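Local coordinates for protein CaaX farnesyltransferase alpha subunit Ram2 (Aspergillus fumigatus, PDB 4L9P) that probably forms, with its beta-subunit partner, the enzyme that transfers farnesyl groups to the cysteine of proteins ending in a CaaX motif, at residues A66-M69 / S70-L74; W164-R167 / H168-V171; S227-K230 / G231-P234; Y348-R351 / Q352-S356. The protein carries 1 engineered substitution. One frame throughout, in Å; residues are numbered along the deposited sequence.

How the contacts relate
The four contacts follow one another along the arc of helices that makes up the alpha subunit, and none touches another. Contact 1 lies near one end of the chain and contact 4 near the other, their centres about 65 Å apart. Contact 2 sits close to the middle, about 8 Å from the chain centre, where the side chain of Thr165 comes within about 7 Å of the bound farnesyl-diphosphate analogue FII. Contact 3, a turn in a loop, is about 23 Å from contact 2 and about 24 Å from contact 4, centre to centre. Contacts 2, 3 and 4 all touch the Ram1 beta subunit, whereas contact 1 has no partner on it.

Contact 1 (A66-M69 / S70-L74); sequences ANEM and SERAL
An N-cap at the start of helix 71-83 is tied to the loop before it by a side-on salt bridge between Glu68 and Arg72. The arginine presents NE and NH2 to the carboxylate, one nitrogen to each oxygen. NE lies 2.7 Å from Glu68 OE2 and meets its syn lone pair, while NH2 reaches Glu68 OE1 over 2.9 Å in an almost straight bond (175°). The carboxylate plane is turned 30° from that of the guanidinium, so the paired groups are twisted rather than coplanar. Glu68 gets there with CG anti to its backbone N (chi1 177°) and an extended chain beyond.

Ser70, the N-cap residue, joins the same carboxylate from its other side: its OG donates to the anti lone pair of Glu68 OE2 at 2.7 Å. That oxygen thus takes two donors, which probably steadies its negative charge. The serine OG in turn accepts from Ala73 N, 3.0 Å away, the capping bond that closes the first turn. One chain of bonds therefore links guanidinium, carboxylate, hydroxyl and helix start.

Upstream, Asn67 ends helix 51-65 in a Schellman motif. Arg72 NH1 bonds to Glu24 O and Ser27 OG in the N-terminal region, and Met69 and Ala73 pack against Tyr93 of helix 88-100, the next helix along the chain.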
loop_
_atom_site.group_PDB
_atom_site.type_symbol
_atom_site.label_atom_id
_atom_site.label_comp_id
_atom_site.label_asym_id
_atom_site.label_seq_id
_atom_site.Cartn_x
_atom_site.Cartn_y
_atom_site.Cartn_z
ATOM N N ALA A 66 12.737 24.630 22.391
ATOM C CA ALA A 66 12.882 26.090 22.439
ATOM C C ALA A 66 12.383 26.772 21.149
ATOM O O ALA A 66 12.386 27.994 21.051
ATOM C CB ALA A 66 14.362 26.416 22.681
ATOM N N ASN A 67 11.990 25.971 20.145
ATOM C CA ASN A 67 11.610 26.494 18.846
ATOM C C ASN A 67 12.733 27.346 18.250
ATOM O O ASN A 67 12.485 28.377 17.618
ATOM C CB ASN A 67 10.274 27.260 18.908
ATOM C CG ASN A 67 9.602 27.371 17.537
ATOM O OD1 ASN A 67 9.675 26.464 16.712
ATOM N ND2 ASN A 67 9.003 28.509 17.274
ATOM N N GLU A 68 13.967 26.884 18.439
ATOM C CA GLU A 68 15.142 27.639 18.020
ATOM C C GLU A 68 15.342 27.569 16.518
ATOM O O GLU A 68 15.387 26.432 15.940
ATOM C CB GLU A 68 16.383 27.100 18.709
ATOM C CG GLU A 68 17.644 27.821 18.247
ATOM C CD GLU A 68 18.896 27.411 19.019
ATOM O OE1 GLU A 68 18.840 27.273 20.257
ATOM O OE2 GLU A 68 19.949 27.220 18.360
ATOM N N MET A 69 15.372 28.722 15.868
ATOM C CA MET A 69 15.641 28.864 14.440
ATOM C C MET A 69 16.991 29.495 14.315
ATOM O O MET A 69 17.132 30.704 14.555
ATOM C CB MET A 69 14.585 29.756 13.765
ATOM C CG MET A 69 13.108 29.286 13.957
ATOM S SD MET A 69 12.702 27.854 12.951
ATOM C CE MET A 69 12.552 26.609 14.189
ATOM N N SER A 70 18.014 28.708 14.018
ATOM C CA SER A 70 19.376 29.220 14.072
ATOM C C SER A 70 20.264 28.459 13.113
ATOM O O SER A 70 19.956 27.326 12.696
ATOM C CB SER A 70 19.892 29.030 15.492
ATOM O OG SER A 70 20.147 27.653 15.751
ATOM N N GLU A 71 21.387 29.023 12.775
ATOM C CA GLU A 71 22.375 28.313 11.984
ATOM C C GLU A 71 22.916 27.058 12.676
ATOM O O GLU A 71 23.127 26.016 12.007
ATOM C CB GLU A 71 23.538 29.248 11.617
ATOM C CG GLU A 71 23.120 30.384 10.700
ATOM C CD GLU A 71 22.890 29.954 9.269
ATOM O OE1 GLU A 71 23.228 28.805 8.895
ATOM O OE2 GLU A 71 22.350 30.785 8.495
ATOM N N ARG A 72 23.181 27.106 13.982
ATOM C CA ARG A 72 23.660 25.909 14.656
ATOM C C ARG A 72 22.611 24.793 14.568
ATOM O O ARG A 72 22.970 23.634 14.373
ATOM C CB ARG A 72 24.117 26.163 16.121
ATOM C CG ARG A 72 23.010 26.535 17.083
ATOM C CD ARG A 72 23.570 26.695 18.543
ATOM N NE ARG A 72 22.447 27.017 19.390
ATOM C CZ ARG A 72 22.573 27.478 20.612
ATOM N NH1 ARG A 72 23.809 27.632 21.109
ATOM N NH2 ARG A 72 21.486 27.762 21.308
ATOM N N ALA A 73 21.345 25.141 14.759
ATOM C CA ALA A 73 20.277 24.134 14.679
ATOM C C ALA A 73 20.211 23.566 13.282
ATOM O O ALA A 73 19.996 22.339 13.118
ATOM C CB ALA A 73 18.936 24.767 15.083
ATOM N N LEU A 74 20.393 24.408 12.275
ATOM C CA LEU A 74 20.387 23.911 10.901
ATOM C C LEU A 74 21.516 22.885 10.677
ATOM O O LEU A 74 21.295 21.795 10.136
ATOM C CB LEU A 74 20.430 25.083 9.902
ATOM C CG LEU A 74 20.375 24.702 8.406
ATOM C CD1 LEU A 74 19.005 24.042 8.060
ATOM C CD2 LEU A 74 20.626 25.966 7.556
#

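Contact 2 (W164-R167 / H168-V171); sequences WTYR and HWLV
Tyr166 lays its ring beside the six-membered ring of Trp169, three residues on along helix 161-174, with CE1 of the tyrosine 3.8 Å from CE3 of the tryptophan. The centroids are 5.6 Å apart and the planes inclined by 36°, an oblique aromatic pair. Both side chains leave the backbone with CG anti to N (Tyr166 chi1 173°, Trp169 chi1 172°), which brings the two rings alongside each other. Leu170 completes the group: its CD1 methyl comes to 3.7 Å from Tyr166 OH. That hydroxyl has its polar partner in Glu146 OE2.

The backbone carries the usual i to i+4 bonds, among them Leu170 N to Tyr166 O at 2.8 Å. Tyr166 O lies at the edge of the Trp169 ring, in the plane of the indole.

Neighbouring side chains serve other faces of the helix. Arg167 extends to salt bridges with Asp185 and Glu182, His168 NE2 bonds to Asp217, and Thr165 OG1 bonds to Tyr161 O and to Ser308 of the Ram1 beta subunit. The segment lies within a protein prenyltransferase alpha-subunit repeat of the TPR clan, and its packing against helices 123-133, 146-156 and 197-208 is consistent with such an array of helices.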
loop_
_atom_site.group_PDB
_atom_site.type_symbol
_atom_site.label_atom_id
_atom_site.label_comp_id
_atom_site.label_asym_id
_atom_site.label_seq_id
_atom_site.Cartn_x
_atom_site.Cartn_y
_atom_site.Cartn_z
ATOM N N TRP A 164 8.881 9.279 -8.991
ATOM C CA TRP A 164 7.771 9.526 -9.877
ATOM C C TRP A 164 6.678 10.357 -9.226
ATOM O O TRP A 164 6.101 11.227 -9.902
ATOM C CB TRP A 164 7.164 8.173 -10.367
ATOM C CG TRP A 164 8.033 7.495 -11.421
ATOM C CD1 TRP A 164 8.842 6.361 -11.255
ATOM C CD2 TRP A 164 8.203 7.934 -12.770
ATOM N NE1 TRP A 164 9.452 6.072 -12.463
ATOM C CE2 TRP A 164 9.080 7.012 -13.403
ATOM C CE3 TRP A 164 7.668 9.008 -13.534
ATOM C CZ2 TRP A 164 9.408 7.107 -14.779
ATOM C CZ3 TRP A 164 8.030 9.129 -14.866
ATOM C CH2 TRP A 164 8.903 8.182 -15.504
ATOM N N THR A 165 6.344 10.114 -7.959
ATOM C CA THR A 165 5.351 10.927 -7.277
ATOM C C THR A 165 5.789 12.386 -7.263
ATOM O O THR A 165 4.979 13.293 -7.565
ATOM C CB THR A 165 5.128 10.397 -5.843
ATOM O OG1 THR A 165 4.506 9.092 -5.966
ATOM C CG2 THR A 165 4.209 11.343 -5.067
ATOM N N TYR A 166 7.075 12.615 -6.958
ATOM C CA TYR A 166 7.560 14.021 -6.998
ATOM C C TYR A 166 7.418 14.566 -8.409
ATOM O O TYR A 166 6.986 15.743 -8.588
ATOM C CB TYR A 166 8.986 14.039 -6.538
ATOM C CG TYR A 166 9.600 15.463 -6.728
ATOM C CD1 TYR A 166 9.348 16.505 -5.797
ATOM C CD2 TYR A 166 10.319 15.746 -7.888
ATOM C CE1 TYR A 166 9.870 17.778 -6.025
ATOM C CE2 TYR A 166 10.819 17.028 -8.120
ATOM C CZ TYR A 166 10.574 18.010 -7.162
ATOM O OH TYR A 166 11.097 19.282 -7.325
ATOM N N ARG A 167 7.751 13.795 -9.433
ATOM C CA ARG A 167 7.683 14.348 -10.787
ATOM C C ARG A 167 6.229 14.649 -11.183
ATOM O O ARG A 167 5.991 15.630 -11.906
ATOM C CB ARG A 167 8.379 13.409 -11.801
ATOM C CG ARG A 167 8.695 14.164 -13.140
ATOM C CD ARG A 167 9.587 13.365 -14.068
ATOM N NE ARG A 167 9.945 14.228 -15.186
ATOM C CZ ARG A 167 11.040 14.120 -15.922
ATOM N NH1 ARG A 167 11.900 13.129 -15.709
ATOM N NH2 ARG A 167 11.275 15.070 -16.853
ATOM N N HIS A 168 5.240 13.873 -10.695
ATOM C CA HIS A 168 3.842 14.230 -10.987
ATOM C C HIS A 168 3.538 15.584 -10.325
ATOM O O HIS A 168 2.919 16.454 -10.984
ATOM C CB HIS A 168 2.914 13.186 -10.308
ATOM C CG HIS A 168 1.485 13.604 -10.286
ATOM N ND1 HIS A 168 0.633 13.298 -11.326
ATOM C CD2 HIS A 168 0.776 14.394 -9.425
ATOM C CE1 HIS A 168 -0.556 13.858 -11.102
ATOM N NE2 HIS A 168 -0.502 14.529 -9.960
ATOM N N TRP A 169 3.964 15.787 -9.078
ATOM C CA TRP A 169 3.725 17.065 -8.407
ATOM C C TRP A 169 4.407 18.193 -9.211
ATOM O O TRP A 169 3.814 19.292 -9.371
ATOM C CB TRP A 169 4.279 17.004 -6.954
ATOM C CG TRP A 169 4.229 18.354 -6.326
ATOM C CD1 TRP A 169 3.160 18.964 -5.688
ATOM C CD2 TRP A 169 5.245 19.333 -6.411
ATOM N NE1 TRP A 169 3.477 20.241 -5.348
ATOM C CE2 TRP A 169 4.747 20.516 -5.784
ATOM C CE3 TRP A 169 6.540 19.323 -6.933
ATOM C CZ2 TRP A 169 5.512 21.692 -5.694
ATOM C CZ3 TRP A 169 7.280 20.529 -6.868
ATOM C CH2 TRP A 169 6.750 21.672 -6.248
ATOM N N LEU A 170 5.637 17.965 -9.679
ATOM C CA LEU A 170 6.389 19.004 -10.393
ATOM C C LEU A 170 5.644 19.384 -11.651
ATOM O O LEU A 170 5.563 20.621 -11.991
ATOM C CB LEU A 170 7.766 18.443 -10.705
ATOM C CG LEU A 170 8.724 19.431 -11.382
ATOM C CD1 LEU A 170 9.288 20.402 -10.331
ATOM C CD2 LEU A 170 9.850 18.626 -12.043
ATOM N N VAL A 171 5.126 18.418 -12.385
ATOM C CA VAL A 171 4.366 18.720 -13.593
ATOM C C VAL A 171 3.128 19.548 -13.296
ATOM O O VAL A 171 2.860 20.531 -14.027
ATOM C CB VAL A 171 3.997 17.404 -14.328
ATOM C CG1 VAL A 171 2.968 17.678 -15.431
ATOM C CG2 VAL A 171 5.240 16.761 -14.871
#

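Contact 3 (S227-K230 / G231-P234); sequences SSEK and GRLP
Backbone bonding between Glu229 and Arg232 closes the turn: Arg232 N donates to Glu229 O at 3.1 Å, nearly straight at 167°. This oxygen also accepts from Asn222 ND2.

The side chains of the same two residues also meet. In the conformer given, one of two for Glu229, a salt bridge sets Glu229 OE1 2.8 Å from Arg232 NH1, at the edge of the guanidinium and in its plane. The hydrogen bond within it is weak, its angle only 125°. Glu229 CG lies beside the backbone N and the chain bends at chi2, which brings the carboxylate toward Arg232. Its other oxygen, OE2, accepts from Ser228 OG at 2.8 Å, so in this conformer both oxygens have a partner. Arg232 also has a weak bond from NE to Gln270 O.

The aliphatic start of Arg232 lies against the turn carbonyl, CG 3.2 Å from Glu229 O. Lys230 turns the other way, its NZ bonding to Gln296, Ser293 and Tyr335 of the Ram1 beta subunit.

Gly231 has a positive phi (106°), at which a CB would be jammed against Lys230 O, so the position calls for glycine. Glycine is commonly found at the third position of a type II beta turn, here in the long loop between helices 197-208 and 238-254.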
loop_
_atom_site.group_PDB
_atom_site.type_symbol
_atom_site.label_atom_id
_atom_site.label_comp_id
_atom_site.label_asym_id
_atom_site.label_seq_id
_atom_site.Cartn_x
_atom_site.Cartn_y
_atom_site.Cartn_z
ATOM N N SER A 227 -19.200 6.109 -11.107
ATOM C CA SER A 227 -17.888 5.498 -11.169
ATOM C C SER A 227 -17.594 4.725 -12.490
ATOM O O SER A 227 -16.440 4.678 -12.900
ATOM C CB SER A 227 -17.614 4.682 -9.877
ATOM O OG SER A 227 -18.545 3.666 -9.834
ATOM N N SER A 228 -18.596 4.153 -13.170
ATOM C CA SER A 228 -18.337 3.527 -14.467
ATOM C C SER A 228 -17.829 4.507 -15.514
ATOM O O SER A 228 -17.225 4.098 -16.502
ATOM C CB SER A 228 -19.599 2.822 -15.005
ATOM O OG SER A 228 -20.628 3.775 -15.247
ATOM N N GLU A 229 -18.058 5.799 -15.311
ATOM C CA GLU A 229 -17.624 6.788 -16.290
ATOM C C GLU A 229 -16.357 7.525 -15.834
ATOM O O GLU A 229 -15.954 8.519 -16.433
ATOM C CB GLU A 229 -18.740 7.782 -16.568
ATOM C CG GLU A 229 -20.099 7.125 -16.858
ATOM C CD GLU A 229 -20.034 6.085 -17.969
ATOM O OE1 GLU A 229 -19.460 6.407 -19.028
ATOM O OE2 GLU A 229 -20.555 4.947 -17.791
ATOM N N LYS A 230 -15.698 7.006 -14.790
ATOM C CA LYS A 230 -14.501 7.680 -14.281
ATOM C C LYS A 230 -13.439 7.637 -15.377
ATOM O O LYS A 230 -13.179 6.571 -15.965
ATOM C CB LYS A 230 -14.014 6.994 -12.966
ATOM C CG LYS A 230 -12.978 7.858 -12.273
ATOM C CD LYS A 230 -12.400 7.214 -11.004
ATOM C CE LYS A 230 -13.414 6.949 -9.933
ATOM N NZ LYS A 230 -12.702 6.412 -8.691
ATOM N N GLY A 231 -12.821 8.781 -15.653
ATOM C CA GLY A 231 -11.814 8.901 -16.681
ATOM C C GLY A 231 -12.315 9.633 -17.927
ATOM O O GLY A 231 -11.491 10.158 -18.673
ATOM N N ARG A 232 -13.628 9.646 -18.184
ATOM C CA ARG A 232 -14.152 10.309 -19.393
ATOM C C ARG A 232 -13.779 11.774 -19.485
ATOM O O ARG A 232 -14.017 12.547 -18.552
ATOM C CB ARG A 232 -15.678 10.230 -19.380
ATOM C CG ARG A 232 -16.179 8.863 -19.565
ATOM C CD ARG A 232 -16.563 8.728 -20.993
ATOM N NE ARG A 232 -15.877 7.605 -21.587
ATOM C CZ ARG A 232 -16.263 6.343 -21.460
ATOM N NH1 ARG A 232 -17.352 6.014 -20.750
ATOM N NH2 ARG A 232 -15.552 5.412 -22.067
ATOM N N LEU A 233 -13.170 12.152 -20.610
ATOM C CA LEU A 233 -12.779 13.546 -20.845
ATOM C C LEU A 233 -14.017 14.365 -21.189
ATOM O O LEU A 233 -14.880 13.884 -21.919
ATOM C CB LEU A 233 -11.853 13.651 -22.071
ATOM C CG LEU A 233 -10.508 12.929 -21.952
ATOM C CD1 LEU A 233 -9.802 12.693 -23.295
ATOM C CD2 LEU A 233 -9.564 13.726 -21.077
ATOM N N PRO A 234 -14.092 15.607 -20.693
ATOM C CA PRO A 234 -15.173 16.522 -21.062
ATOM C C PRO A 234 -15.105 16.878 -22.551
ATOM O O PRO A 234 -16.141 17.096 -23.194
ATOM C CB PRO A 234 -14.864 17.799 -20.255
ATOM C CG PRO A 234 -13.775 17.503 -19.349
ATOM C CD PRO A 234 -13.197 16.164 -19.663
#

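Contact 4 (Y348-R351 / Q352-S356); sequences YRIR and QITAS
Gln352 lies across the ring of Tyr348, one helical turn before it. Its CG stands over one face, 4.2 Å from the ring centroid in a CH-pi contact, and its amide stacks on the ring with the planes 29° apart, Gln352 CD 3.6 Å from Tyr348 CE2. The same amide offers OE1 to Arg349: NH1 donates at 2.9 Å, in the guanidinium plane but above the carbonyl plane of the amide, the two flat groups standing at right angles. Arg349 curls toward the glutamine through bends at chi2 (-74°) and chi3. Tyrosine face and arginine edge together probably fix the rotation of the amide.

Ile353 follows, its CG1 close to Arg349 O, at 3.2 Å, and its CD1 over one face of the Arg349 guanidinium.

At Thr354, OG1 turns back to Ile350 O at 2.8 Å, where the backbone N also donates at 2.9 Å. Ile350 O thus takes two donors, from opposite faces of its plane; a threonine hydroxyl bonded to the carbonyl four residues earlier is a common feature of helices.

Ala355 N continues the helical bonding to Arg351 O. Arg349 NH2 pairs with Asp312 and Glu316 of helix 304-317, Ile350 and Ile353 pack on Leu331 of helix 323-338, and Tyr348 meets Leu342 of the Ram1 beta subunit.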
loop_
_atom_site.group_PDB
_atom_site.type_symbol
_atom_site.label_atom_id
_atom_site.label_comp_id
_atom_site.label_asym_id
_atom_site.label_seq_id
_atom_site.Cartn_x
_atom_site.Cartn_y
_atom_site.Cartn_z
ATOM N N TYR A 348 -15.508 -15.945 -12.896
ATOM C CA TYR A 348 -16.479 -14.895 -12.486
ATOM C C TYR A 348 -16.969 -14.132 -13.747
ATOM O O TYR A 348 -18.180 -13.872 -13.905
ATOM C CB TYR A 348 -15.836 -13.938 -11.478
ATOM C CG TYR A 348 -16.628 -12.710 -11.155
ATOM C CD1 TYR A 348 -17.711 -12.792 -10.297
ATOM C CD2 TYR A 348 -16.264 -11.446 -11.663
ATOM C CE1 TYR A 348 -18.447 -11.661 -9.948
ATOM C CE2 TYR A 348 -17.005 -10.305 -11.328
ATOM C CZ TYR A 348 -18.083 -10.412 -10.456
ATOM O OH TYR A 348 -18.831 -9.296 -10.120
ATOM N N ARG A 349 -16.048 -13.799 -14.662
ATOM C CA ARG A 349 -16.429 -13.129 -15.907
ATOM C C ARG A 349 -17.329 -14.036 -16.733
ATOM O O ARG A 349 -18.333 -13.576 -17.264
ATOM C CB ARG A 349 -15.229 -12.694 -16.749
ATOM C CG ARG A 349 -14.421 -11.561 -16.074
ATOM C CD ARG A 349 -15.179 -10.213 -16.156
ATOM N NE ARG A 349 -15.234 -9.775 -17.550
ATOM C CZ ARG A 349 -16.329 -9.375 -18.192
ATOM N NH1 ARG A 349 -17.533 -9.377 -17.584
ATOM N NH2 ARG A 349 -16.231 -8.970 -19.467
ATOM N N ILE A 350 -16.981 -15.322 -16.843
ATOM C CA ILE A 350 -17.861 -16.286 -17.564
ATOM C C ILE A 350 -19.256 -16.301 -16.928
ATOM O O ILE A 350 -20.259 -16.290 -17.649
ATOM C CB ILE A 350 -17.260 -17.702 -17.546
ATOM C CG1 ILE A 350 -15.981 -17.717 -18.413
ATOM C CG2 ILE A 350 -18.283 -18.722 -18.084
ATOM C CD1 ILE A 350 -15.122 -18.968 -18.313
ATOM N N ARG A 351 -19.353 -16.288 -15.609
ATOM C CA ARG A 351 -20.664 -16.310 -14.946
ATOM C C ARG A 351 -21.445 -15.040 -15.268
ATOM O O ARG A 351 -22.646 -15.086 -15.490
ATOM C CB ARG A 351 -20.530 -16.469 -13.419
ATOM C CG ARG A 351 -19.937 -17.814 -13.007
ATOM C CD ARG A 351 -20.223 -18.209 -11.537
ATOM N NE ARG A 351 -19.728 -17.242 -10.568
ATOM C CZ ARG A 351 -18.479 -17.216 -10.094
ATOM N NH1 ARG A 351 -17.619 -18.109 -10.526
ATOM N NH2 ARG A 351 -18.094 -16.294 -9.186
ATOM N N GLN A 352 -20.747 -13.900 -15.304
ATOM C CA GLN A 352 -21.417 -12.618 -15.592
ATOM C C GLN A 352 -21.936 -12.608 -17.022
ATOM O O GLN A 352 -23.067 -12.198 -17.269
ATOM C CB GLN A 352 -20.457 -11.451 -15.486
ATOM C CG GLN A 352 -20.021 -11.070 -14.059
ATOM C CD GLN A 352 -19.237 -9.766 -14.045
ATOM O OE1 GLN A 352 -18.231 -9.627 -14.743
ATOM N NE2 GLN A 352 -19.699 -8.797 -13.244
ATOM N N ILE A 353 -21.121 -13.093 -17.955
ATOM C CA ILE A 353 -21.498 -13.117 -19.364
ATOM C C ILE A 353 -22.656 -14.103 -19.608
ATOM O O ILE A 353 -23.617 -13.839 -20.364
ATOM C CB ILE A 353 -20.301 -13.502 -20.246
ATOM C CG1 ILE A 353 -19.234 -12.409 -20.143
ATOM C CG2 ILE A 353 -20.811 -13.778 -21.706
ATOM C CD1 ILE A 353 -17.873 -12.781 -20.721
ATOM N N THR A 354 -22.590 -15.244 -18.945
ATOM C CA THR A 354 -23.635 -16.249 -19.047
ATOM C C THR A 354 -24.974 -15.716 -18.459
ATOM O O THR A 354 -26.038 -15.923 -19.047
ATOM C CB THR A 354 -23.215 -17.527 -18.283
ATOM O OG1 THR A 354 -22.015 -18.055 -18.853
ATOM C CG2 THR A 354 -24.331 -18.583 -18.348
ATOM N N ALA A 355 -24.908 -14.991 -17.335
ATOM C CA ALA A 355 -26.112 -14.398 -16.763
ATOM C C ALA A 355 -26.649 -13.334 -17.697
ATOM O O ALA A 355 -27.864 -13.217 -17.895
ATOM C CB ALA A 355 -25.818 -13.798 -15.397
ATOM N N SER A 356 -25.752 -12.513 -18.237
ATOM C CA SER A 356 -26.183 -11.434 -19.123
ATOM C C SER A 356 -26.883 -11.995 -20.364
ATOM O O SER A 356 -27.919 -11.473 -20.808
ATOM C CB SER A 356 -25.003 -10.534 -19.504
ATOM O OG SER A 356 -25.409 -9.659 -20.546
#